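Local coordinates for hypothetical protein, similar to alpha-acetolactate decarboxylase (Staphylococcus aureus subsp. aureus, PDB 1XV2), which probably catalyses, as an alpha-acetolactate decarboxylase, the zinc-dependent loss of carbon dioxide from alpha-acetolactate to give acetoin, at residues I117-H123 against F193-V199; H34-A40 against Y76-F82; Q10-G15 against G169-A173; A59-K63 against M128-Q132. All coordinates share one frame; numbering follows the deposited sequence.

Contact 1: residues I117-H123 against F193-V199; sequences IYGTFKH and FEVDDVV
Thr120 and the Asp196-Asp197 pair form the centre of an antiparallel pairing in which nearly every bond is made by the backbone. Thr120 O accepts from Asp196 N at 2.9 Å and, less closely, from Asp197 N, both donors approaching the same face of its carbonyl plane. Two residues facing one make this a classic beta bulge. In return Asp197 O takes two donors from a single residue, Thr120 N at 2.8 Å and the hydroxyl Thr120 OG1. That hydroxyl is turned between the backbone N and the carbonyl carbon (chi1 56°), which brings it over the bulged strand. Toward one end Tyr118 and Val199 exchange a reciprocal pair of bonds; toward the other Glu194 N gives to His123 O at 2.8 Å, while Glu194 O receives His123 N on a lone pair (N-H...O 170°) and a weak bond from Lys122 N, a second classic bulge. The chain of Lys122, bent at chi3, lies against the Glu194 carboxylate with CB 3.5 Å from OE1. Lys122 NZ does not meet the acid directly: it bonds to Gln92 and to a water that gives a weak bond to Glu194 OE2. Asp197 OD2 is likewise served by Gln91, and Tyr118 OH by Asp182 and Arg155. On the buried side Val198 CG1 makes a CH-pi contact over one face of the Phe121 ring, 4.2 Å from its centroid, and Ile117, Phe193 and Val195 pack on helix 95-105. Thr120 O and Glu194 O, each facing two donors, thus keep the strands bonded through the two bulges.

Contact 2: residues H34-A40 against Y76-F82; sequences HGNLGIA and YASITNF
A classic beta bulge opens the antiparallel pairing of strands 37-40 and 77-80, whose axes run 4.7 Å apart at 178°. Asn36 and Leu37 both face Thr80: its O accepts from Asn36 N at 2.9 Å, from above the carbonyl plane, and from Leu37 N nearly along the C=O axis. Beyond the bulge regular bonding resumes, with Thr80 N giving to Leu37 O and a reciprocal pair joining Ile39 and Ser78. The Asn36 amide prolongs the ladder past the strand end, OD1 taking Phe82 N at 3.2 Å; a chi1 of 49° brings OD1 back toward that N. Leu37 CD1 lies over one face of the Phe82 ring, offset toward its rim and 4.0 Å from the centroid. On the other face of the sheet Ile79 CD1 reaches the backbone of Gly35, 3.4 Å from its C, and Ala40 CB and Ala77 CB are pressed to 3.4 Å, tighter than usual for carbons. Within the mixed sheet, strand 48-52 flanks 37-42 and strand 7-11 flanks 77-80, where Ser78 OG bonds to Gln10 and Thr80 OG1 to Val7. Leu37, Ser78 and Thr80 pack on strand 154-163 of the second sheet, and Phe82 on strands 113-118 and 198-204.

Contact 3: residues Q10-G15 against G169-A173; sequences QHGTLG and GVGSA
Gln10 crosses Val170 with its amide end, NE2 passing 3.6 Å from Val170 CG1 and giving a hydrogen bond to Val170 O at 2.8 Å. The chain reaches that far because CG stands opposite the backbone N (chi1 -175°) and CD continues the extension. The bond is bent, with an N-H...O angle of 130°, and NE2 sits well above the carbonyl plane. Leu14 N comes to the same oxygen from the opposite face at 3.2 Å, so Val170 O is gripped from two sides. Thr13 adds a carbon contact, CB being 3.5 Å from Val170 O. Next along, Gly15 N bonds to Gly169 O at 2.7 Å. These two amides belong to the first turn of helix 14-18, for which Thr13 is the N-cap, its side chain capping a backbone N just beyond Gly15; its OG1 also bonds to the Thr16 hydroxyl. Carbonyls of the 169-173 loop satisfy Leu14 N and Gly15 N, and the helix start is therefore joined by its amides to the segment between strands 154-163 and 174-181. That loop is itself tightened by Gly169 N bonding to Gly171 O. Leu14 CD2 presses on Ser172 CB at 3.4 Å, closer than carbons usually come, and lies 3.5 Å from Gly171 O. Gln10 NE2 has a second acceptor in Gln210 on strand 207-211. Leu166 of the second subunit packs on Thr13, and Phe167 of that subunit on Val170.

Contact 4: residues A59-K63 against M128-Q132; sequences ANEHK and MMPAQ
Met128, a selenomethionine, opens the contact by laying its side chain over the Asn60 carbonyl: CB and CG each approach Asn60 O to 3.4 Å. Bends at chi2 and chi3 fold the chain back, so that CE also lies near this oxygen and touches Lys63 CG at 4.0 Å. Met129 turns its side chain away, toward helix 140-143, and contributes through its backbone: a water accepts from Glu61 N at 2.9 Å and lies 2.7 Å from Met129 O, to which it probably donates, bridging the two segments. Pro130 follows, its CB 3.3 Å from Glu61 OE1, with the glutamate chain crossing the proline at about a right angle. Ala131 then supplies the direct hydrogen bond, its N giving to Glu61 OE2 at 2.9 Å. Glu61 CG stands between the backbone N and the carbonyl carbon (chi1 60°), and the extended chain beyond it reaches Ala131 N. The N-H points well at the oxygen (162°), although the donor stands above the carboxylate plane. The other carboxylate oxygen, OE1, accepts a hydrogen bond from a second water, which also gives to Ala131 O, so the carboxylate is tied to both the N and the O of Ala131. Arg145 also bonds to Ala131 O. The partner loop is fixed internally, Asn60 OD1 accepting from His62 N and Asn60 O from Lys63 N: an Asx turn overlapping a type I beta turn, which links strands 55-59 and 65-67 as a hairpin connection of the mixed sheet.

How the contacts relate
Contacts 2 and 3 are directly joined: their centres lie about 13 Å apart and Ala77 O meets His11 N at 2.8 Å, a probable hydrogen bond between neighbouring strands of the mixed sheet. Both come near the zinc ion, bound by His176, His178 and His189; the Ile39 side chain is about 5 Å from the metal and that of Leu14 about 7 Å. In contact 4 the Met128 side chain is about 10 Å from the zinc ion. In contact 1 the Phe193 side chain is about 13 Å from it. Contacts 1 and 3 lie on opposite sides of the chain's centre. Contact 1 lies in the antiparallel sheet; its nearest atoms are about 7 Å from contact 2, without touching.

Contact 1: residues I117-H123 against F193-V199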
# COMPACT_ATOMS: atom_id res chain seq x y z
N ILE A 117 20.46 12.67 -3.99
CA ILE A 117 21.58 13.36 -3.35
C ILE A 117 22.79 13.18 -4.25
O ILE A 117 23.31 12.07 -4.35
CB ILE A 117 21.87 12.76 -1.96
CG1 ILE A 117 20.60 12.81 -1.10
CG2 ILE A 117 23.01 13.51 -1.29
CD1 ILE A 117 20.67 11.98 0.16
N TYR A 118 23.22 14.25 -4.90
CA TYR A 118 24.35 14.17 -5.82
C TYR A 118 25.49 15.12 -5.47
O TYR A 118 25.27 16.28 -5.14
CB TYR A 118 23.90 14.47 -7.25
CG TYR A 118 25.06 14.47 -8.22
CD1 TYR A 118 25.65 13.27 -8.63
CD2 TYR A 118 25.65 15.67 -8.63
CE1 TYR A 118 26.80 13.27 -9.42
CE2 TYR A 118 26.80 15.68 -9.42
CZ TYR A 118 27.37 14.48 -9.81
OH TYR A 118 28.53 14.48 -10.55
N GLY A 119 26.72 14.62 -5.57
CA GLY A 119 27.89 15.42 -5.27
C GLY A 119 29.03 14.56 -4.77
O GLY A 119 29.19 13.42 -5.20
N THR A 120 29.84 15.11 -3.86
CA THR A 120 30.97 14.38 -3.31
C THR A 120 30.64 13.85 -1.91
O THR A 120 29.98 14.52 -1.11
CB THR A 120 32.22 15.27 -3.22
OG1 THR A 120 31.92 16.45 -2.47
CG2 THR A 120 32.69 15.67 -4.62
N PHE A 121 31.10 12.64 -1.62
CA PHE A 121 30.85 12.02 -0.33
C PHE A 121 32.16 11.70 0.35
O PHE A 121 33.01 11.01 -0.22
CB PHE A 121 30.05 10.74 -0.51
CG PHE A 121 28.67 10.98 -1.04
CD1 PHE A 121 27.60 11.22 -0.18
CD2 PHE A 121 28.44 10.99 -2.42
CE1 PHE A 121 26.32 11.48 -0.68
CE2 PHE A 121 27.17 11.25 -2.93
CZ PHE A 121 26.11 11.49 -2.06
N LYS A 122 32.33 12.20 1.57
CA LYS A 122 33.55 11.95 2.34
C LYS A 122 33.64 10.46 2.63
O LYS A 122 34.72 9.88 2.60
CB LYS A 122 33.52 12.72 3.66
CG LYS A 122 33.27 14.20 3.50
CD LYS A 122 33.45 14.94 4.81
CE LYS A 122 34.90 14.90 5.27
NZ LYS A 122 35.13 15.74 6.48
N HIS A 123 32.49 9.85 2.91
CA HIS A 123 32.44 8.43 3.21
C HIS A 123 31.20 7.79 2.59
O HIS A 123 30.12 8.39 2.58
CB HIS A 123 32.43 8.24 4.73
CG HIS A 123 32.30 6.82 5.17
ND1 HIS A 123 33.20 5.84 4.80
CD2 HIS A 123 31.39 6.21 5.97
CE1 HIS A 123 32.85 4.69 5.35
NE2 HIS A 123 31.76 4.88 6.06
N PHE A 193 26.79 6.81 5.17
CA PHE A 193 27.51 7.75 4.33
C PHE A 193 27.72 9.10 5.01
O PHE A 193 27.06 9.42 6.01
CB PHE A 193 26.77 7.96 3.00
CG PHE A 193 25.48 8.72 3.14
CD1 PHE A 193 25.44 10.09 2.91
CD2 PHE A 193 24.31 8.07 3.52
CE1 PHE A 193 24.25 10.80 3.05
CE2 PHE A 193 23.12 8.78 3.67
CZ PHE A 193 23.08 10.14 3.44
N GLU A 194 28.65 9.88 4.47
CA GLU A 194 28.94 11.20 4.98
C GLU A 194 29.12 12.12 3.78
O GLU A 194 29.99 11.88 2.94
CB GLU A 194 30.21 11.18 5.83
CG GLU A 194 30.68 12.56 6.28
CD GLU A 194 31.81 12.49 7.30
OE1 GLU A 194 32.84 11.84 7.00
OE2 GLU A 194 31.67 13.10 8.38
N VAL A 195 28.29 13.15 3.68
CA VAL A 195 28.38 14.07 2.56
C VAL A 195 29.49 15.11 2.73
O VAL A 195 29.75 15.58 3.84
CB VAL A 195 27.05 14.83 2.35
CG1 VAL A 195 25.94 13.84 2.02
CG2 VAL A 195 26.71 15.64 3.60
N ASP A 196 30.16 15.44 1.63
CA ASP A 196 31.20 16.46 1.65
C ASP A 196 30.49 17.70 1.14
O ASP A 196 30.31 18.68 1.86
CB ASP A 196 32.35 16.10 0.71
CG ASP A 196 33.48 17.12 0.77
OD1 ASP A 196 33.19 18.33 0.81
OD2 ASP A 196 34.66 16.71 0.77
N ASP A 197 30.09 17.64 -0.13
CA ASP A 197 29.38 18.74 -0.76
C ASP A 197 28.40 18.12 -1.75
O ASP A 197 28.81 17.49 -2.73
CB ASP A 197 30.36 19.65 -1.50
CG ASP A 197 29.74 20.98 -1.89
OD1 ASP A 197 28.64 20.98 -2.49
OD2 ASP A 197 30.35 22.03 -1.60
N VAL A 198 27.11 18.29 -1.48
CA VAL A 198 26.08 17.72 -2.35
C VAL A 198 24.86 18.61 -2.49
O VAL A 198 24.73 19.63 -1.82
CB VAL A 198 25.57 16.37 -1.80
CG1 VAL A 198 26.72 15.37 -1.71
CG2 VAL A 198 24.94 16.58 -0.43
N VAL A 199 23.97 18.20 -3.39
CA VAL A 199 22.71 18.90 -3.63
C VAL A 199 21.62 17.86 -3.37
O VAL A 199 21.73 16.73 -3.84
CB VAL A 199 22.60 19.40 -5.09
CG1 VAL A 199 21.21 19.99 -5.33
CG2 VAL A 199 23.67 20.44 -5.36
O HOH W 1 32.46 15.96 7.77

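Contact 2: residues H34-A40 against Y76-F82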
# COMPACT_ATOMS: atom_id res chain seq x y z
N HIS A 34 7.62 3.14 -16.17
CA HIS A 34 7.01 3.90 -15.09
C HIS A 34 7.92 4.93 -14.42
O HIS A 34 7.47 5.68 -13.56
CB HIS A 34 6.46 2.96 -14.01
CG HIS A 34 5.36 2.06 -14.48
ND1 HIS A 34 5.60 0.87 -15.14
CD2 HIS A 34 4.02 2.17 -14.38
CE1 HIS A 34 4.45 0.29 -15.42
NE2 HIS A 34 3.47 1.06 -14.97
N GLY A 35 9.19 4.97 -14.80
CA GLY A 35 10.08 5.94 -14.18
C GLY A 35 11.49 6.02 -14.73
O GLY A 35 11.84 5.32 -15.68
N ASN A 36 12.29 6.88 -14.11
CA ASN A 36 13.68 7.08 -14.50
C ASN A 36 14.61 7.14 -13.28
O ASN A 36 15.83 7.27 -13.43
CB ASN A 36 13.81 8.38 -15.30
CG ASN A 36 13.14 9.55 -14.61
OD1 ASN A 36 13.31 9.77 -13.42
ND2 ASN A 36 12.38 10.32 -15.38
N LEU A 37 14.03 7.05 -12.09
CA LEU A 37 14.80 7.08 -10.86
C LEU A 37 14.22 6.11 -9.85
O LEU A 37 13.02 6.14 -9.57
CB LEU A 37 14.81 8.50 -10.27
CG LEU A 37 15.52 8.68 -8.93
CD1 LEU A 37 16.02 10.11 -8.81
CD2 LEU A 37 14.57 8.34 -7.79
N GLY A 38 15.07 5.23 -9.32
CA GLY A 38 14.59 4.26 -8.35
C GLY A 38 15.61 3.22 -7.94
O GLY A 38 16.80 3.33 -8.22
N ILE A 39 15.11 2.19 -7.27
CA ILE A 39 15.95 1.11 -6.78
C ILE A 39 15.26 -0.23 -6.98
O ILE A 39 14.04 -0.28 -7.12
CB ILE A 39 16.21 1.29 -5.27
CG1 ILE A 39 14.88 1.24 -4.52
CG2 ILE A 39 16.89 2.63 -5.02
CD1 ILE A 39 14.98 1.52 -3.05
N ALA A 40 16.04 -1.30 -6.96
CA ALA A 40 15.49 -2.64 -7.12
C ALA A 40 16.60 -3.67 -6.97
O ALA A 40 17.68 -3.38 -6.45
CB ALA A 40 14.83 -2.78 -8.50
N TYR A 76 11.29 -7.24 -6.97
CA TYR A 76 10.87 -6.07 -6.21
C TYR A 76 11.56 -4.81 -6.72
O TYR A 76 12.78 -4.76 -6.82
CB TYR A 76 11.19 -6.25 -4.72
CG TYR A 76 10.82 -5.06 -3.86
CD1 TYR A 76 9.58 -4.44 -3.99
CD2 TYR A 76 11.72 -4.54 -2.92
CE1 TYR A 76 9.23 -3.35 -3.20
CE2 TYR A 76 11.37 -3.45 -2.13
CZ TYR A 76 10.13 -2.86 -2.27
OH TYR A 76 9.78 -1.78 -1.49
N ALA A 77 10.77 -3.78 -7.02
CA ALA A 77 11.32 -2.54 -7.54
C ALA A 77 10.44 -1.33 -7.21
O ALA A 77 9.22 -1.45 -7.12
CB ALA A 77 11.49 -2.64 -9.05
N SER A 78 11.08 -0.18 -7.04
CA SER A 78 10.39 1.08 -6.76
C SER A 78 10.95 2.09 -7.75
O SER A 78 12.18 2.22 -7.87
CB SER A 78 10.68 1.54 -5.33
OG SER A 78 10.23 0.58 -4.39
N ILE A 79 10.08 2.80 -8.46
CA ILE A 79 10.55 3.77 -9.44
C ILE A 79 9.60 4.96 -9.61
O ILE A 79 8.43 4.89 -9.24
CB ILE A 79 10.74 3.08 -10.82
CG1 ILE A 79 11.72 3.88 -11.67
CG2 ILE A 79 9.39 2.97 -11.53
CD1 ILE A 79 12.14 3.16 -12.95
N THR A 80 10.13 6.05 -10.16
CA THR A 80 9.31 7.24 -10.36
C THR A 80 9.88 8.15 -11.44
O THR A 80 11.06 8.07 -11.78
CB THR A 80 9.22 8.06 -9.06
OG1 THR A 80 8.29 9.14 -9.24
CG2 THR A 80 10.59 8.64 -8.70
N ASN A 81 9.01 8.99 -11.99
CA ASN A 81 9.41 9.97 -12.99
C ASN A 81 9.78 11.14 -12.08
O ASN A 81 8.92 11.95 -11.73
CB ASN A 81 8.24 10.36 -13.89
CG ASN A 81 7.83 9.25 -14.82
OD1 ASN A 81 8.65 8.72 -15.58
ND2 ASN A 81 6.55 8.89 -14.79
N PHE A 82 11.05 11.20 -11.69
CA PHE A 82 11.52 12.22 -10.78
C PHE A 82 11.33 13.66 -11.22
O PHE A 82 11.90 14.10 -12.22
CB PHE A 82 13.00 11.99 -10.45
CG PHE A 82 13.45 12.73 -9.22
CD1 PHE A 82 12.87 12.47 -7.99
CD2 PHE A 82 14.45 13.70 -9.30
CE1 PHE A 82 13.27 13.16 -6.84
CE2 PHE A 82 14.86 14.40 -8.16
CZ PHE A 82 14.27 14.13 -6.93

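Contact 3: residues Q10-G15 against G169-A173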
# COMPACT_ATOMS: atom_id res chain seq x y z
N GLN A 10 5.51 0.93 -7.50
CA GLN A 10 6.20 -0.17 -6.85
C GLN A 10 5.72 -1.51 -7.39
O GLN A 10 4.51 -1.76 -7.50
CB GLN A 10 6.03 -0.10 -5.33
CG GLN A 10 6.83 -1.15 -4.57
CD GLN A 10 6.96 -0.86 -3.08
OE1 GLN A 10 7.82 -0.08 -2.66
NE2 GLN A 10 6.10 -1.48 -2.28
N HIS A 11 6.66 -2.36 -7.75
CA HIS A 11 6.34 -3.69 -8.25
C HIS A 11 6.73 -4.66 -7.14
O HIS A 11 7.91 -4.75 -6.78
CB HIS A 11 7.13 -4.02 -9.52
CG HIS A 11 6.94 -5.43 -9.99
ND1 HIS A 11 5.79 -5.86 -10.62
CD2 HIS A 11 7.73 -6.52 -9.85
CE1 HIS A 11 5.88 -7.16 -10.85
NE2 HIS A 11 7.04 -7.58 -10.39
N GLY A 12 5.75 -5.37 -6.61
CA GLY A 12 6.03 -6.30 -5.53
C GLY A 12 6.23 -5.49 -4.26
O GLY A 12 6.08 -4.26 -4.29
N THR A 13 6.55 -6.15 -3.16
CA THR A 13 6.74 -5.46 -1.89
C THR A 13 7.98 -5.95 -1.15
O THR A 13 8.51 -7.02 -1.45
CB THR A 13 5.52 -5.64 -0.97
OG1 THR A 13 5.35 -7.03 -0.67
CG2 THR A 13 4.26 -5.14 -1.65
N LEU A 14 8.44 -5.17 -0.18
CA LEU A 14 9.62 -5.54 0.59
C LEU A 14 9.33 -6.72 1.51
O LEU A 14 10.15 -7.62 1.65
CB LEU A 14 10.11 -4.35 1.41
CG LEU A 14 11.33 -4.61 2.30
CD1 LEU A 14 12.49 -5.10 1.44
CD2 LEU A 14 11.70 -3.34 3.04
N GLY A 15 8.16 -6.71 2.13
CA GLY A 15 7.79 -7.79 3.03
C GLY A 15 7.71 -9.15 2.37
O GLY A 15 8.12 -10.15 2.96
N GLY A 169 6.73 -2.36 5.60
CA GLY A 169 6.45 -3.73 5.22
C GLY A 169 6.18 -3.75 3.73
O GLY A 169 6.80 -4.52 2.98
N VAL A 170 5.25 -2.91 3.29
CA VAL A 170 4.92 -2.79 1.87
C VAL A 170 6.18 -2.17 1.27
O VAL A 170 6.65 -2.56 0.20
CB VAL A 170 3.71 -1.86 1.65
CG1 VAL A 170 3.45 -1.66 0.16
CG2 VAL A 170 2.49 -2.44 2.32
N GLY A 171 6.70 -1.19 1.99
CA GLY A 171 7.93 -0.52 1.60
C GLY A 171 8.88 -0.75 2.76
O GLY A 171 8.70 -1.70 3.51
N SER A 172 9.87 0.12 2.93
CA SER A 172 10.82 -0.05 4.03
C SER A 172 10.61 1.03 5.08
O SER A 172 10.19 2.14 4.78
CB SER A 172 12.25 -0.01 3.51
OG SER A 172 12.49 1.15 2.75
N ALA A 173 10.92 0.69 6.33
CA ALA A 173 10.77 1.61 7.45
C ALA A 173 11.64 2.85 7.30
O ALA A 173 12.78 2.86 7.76
CB ALA A 173 11.10 0.88 8.75

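Contact 4: residues A59-K63 against M128-Q132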
# COMPACT_ATOMS: atom_id res chain seq x y z
N ALA A 59 24.92 -3.54 -9.54
CA ALA A 59 26.14 -3.78 -8.79
C ALA A 59 25.93 -5.09 -8.05
O ALA A 59 25.00 -5.22 -7.25
CB ALA A 59 26.37 -2.64 -7.80
N ASN A 60 26.78 -6.08 -8.31
CA ASN A 60 26.61 -7.37 -7.65
C ASN A 60 27.66 -7.67 -6.59
O ASN A 60 28.57 -6.88 -6.34
CB ASN A 60 26.58 -8.52 -8.67
CG ASN A 60 27.90 -8.70 -9.40
OD1 ASN A 60 28.98 -8.56 -8.82
ND2 ASN A 60 27.82 -9.05 -10.68
N GLU A 61 27.49 -8.83 -5.97
CA GLU A 61 28.34 -9.34 -4.90
C GLU A 61 29.80 -9.55 -5.31
O GLU A 61 30.65 -9.78 -4.46
CB GLU A 61 27.77 -10.66 -4.41
CG GLU A 61 27.70 -11.71 -5.52
CD GLU A 61 26.81 -12.89 -5.17
OE1 GLU A 61 27.09 -13.56 -4.16
OE2 GLU A 61 25.84 -13.14 -5.91
N HIS A 62 30.07 -9.47 -6.61
CA HIS A 62 31.43 -9.68 -7.11
C HIS A 62 32.11 -8.38 -7.52
O HIS A 62 33.04 -8.39 -8.33
CB HIS A 62 31.40 -10.64 -8.30
CG HIS A 62 30.71 -11.94 -8.01
ND1 HIS A 62 31.12 -12.78 -7.00
CD2 HIS A 62 29.62 -12.52 -8.57
CE1 HIS A 62 30.31 -13.83 -6.95
NE2 HIS A 62 29.40 -13.69 -7.89
N LYS A 63 31.63 -7.26 -6.97
CA LYS A 63 32.19 -5.95 -7.27
C LYS A 63 32.02 -5.53 -8.72
O LYS A 63 32.64 -4.56 -9.17
CB LYS A 63 33.67 -5.91 -6.89
CG LYS A 63 33.93 -6.25 -5.44
CD LYS A 63 35.41 -6.14 -5.11
CE LYS A 63 35.66 -6.43 -3.64
NZ LYS A 63 37.08 -6.19 -3.28
N MSE A 128 26.17 -5.28 -1.27
CA MSE A 128 25.70 -5.80 -2.55
C MSE A 128 25.05 -7.13 -2.20
O MSE A 128 25.74 -8.12 -1.96
CB MSE A 128 26.88 -6.01 -3.51
CG MSE A 128 27.66 -4.74 -3.84
SE MSE A 128 29.11 -4.40 -2.59
CE MSE A 128 30.50 -5.46 -3.44
N MSE A 129 23.73 -7.14 -2.16
CA MSE A 129 23.00 -8.35 -1.80
C MSE A 129 23.44 -9.54 -2.64
O MSE A 129 23.36 -9.51 -3.86
CB MSE A 129 21.49 -8.13 -1.96
CG MSE A 129 20.63 -9.18 -1.28
SE MSE A 129 20.75 -9.10 0.65
CE MSE A 129 19.35 -7.81 0.98
N PRO A 130 23.94 -10.60 -1.98
CA PRO A 130 24.39 -11.79 -2.71
C PRO A 130 23.18 -12.56 -3.26
O PRO A 130 22.17 -12.73 -2.58
CB PRO A 130 25.15 -12.58 -1.65
CG PRO A 130 24.42 -12.23 -0.39
CD PRO A 130 24.20 -10.74 -0.54
N ALA A 131 23.30 -13.01 -4.51
CA ALA A 131 22.21 -13.73 -5.16
C ALA A 131 21.94 -15.10 -4.55
O ALA A 131 22.84 -15.75 -4.00
CB ALA A 131 22.51 -13.86 -6.65
N GLN A 132 20.69 -15.53 -4.65
CA GLN A 132 20.26 -16.84 -4.16
C GLN A 132 19.83 -17.65 -5.38
O GLN A 132 19.46 -17.09 -6.40
CB GLN A 132 19.05 -16.71 -3.23
CG GLN A 132 19.36 -16.72 -1.74
CD GLN A 132 18.10 -16.84 -0.91
OE1 GLN A 132 17.29 -17.74 -1.11
NE2 GLN A 132 17.93 -15.93 0.05
O HOH W 2 24.85 -9.94 -6.09
O HOH W 3 25.57 -15.73 -3.53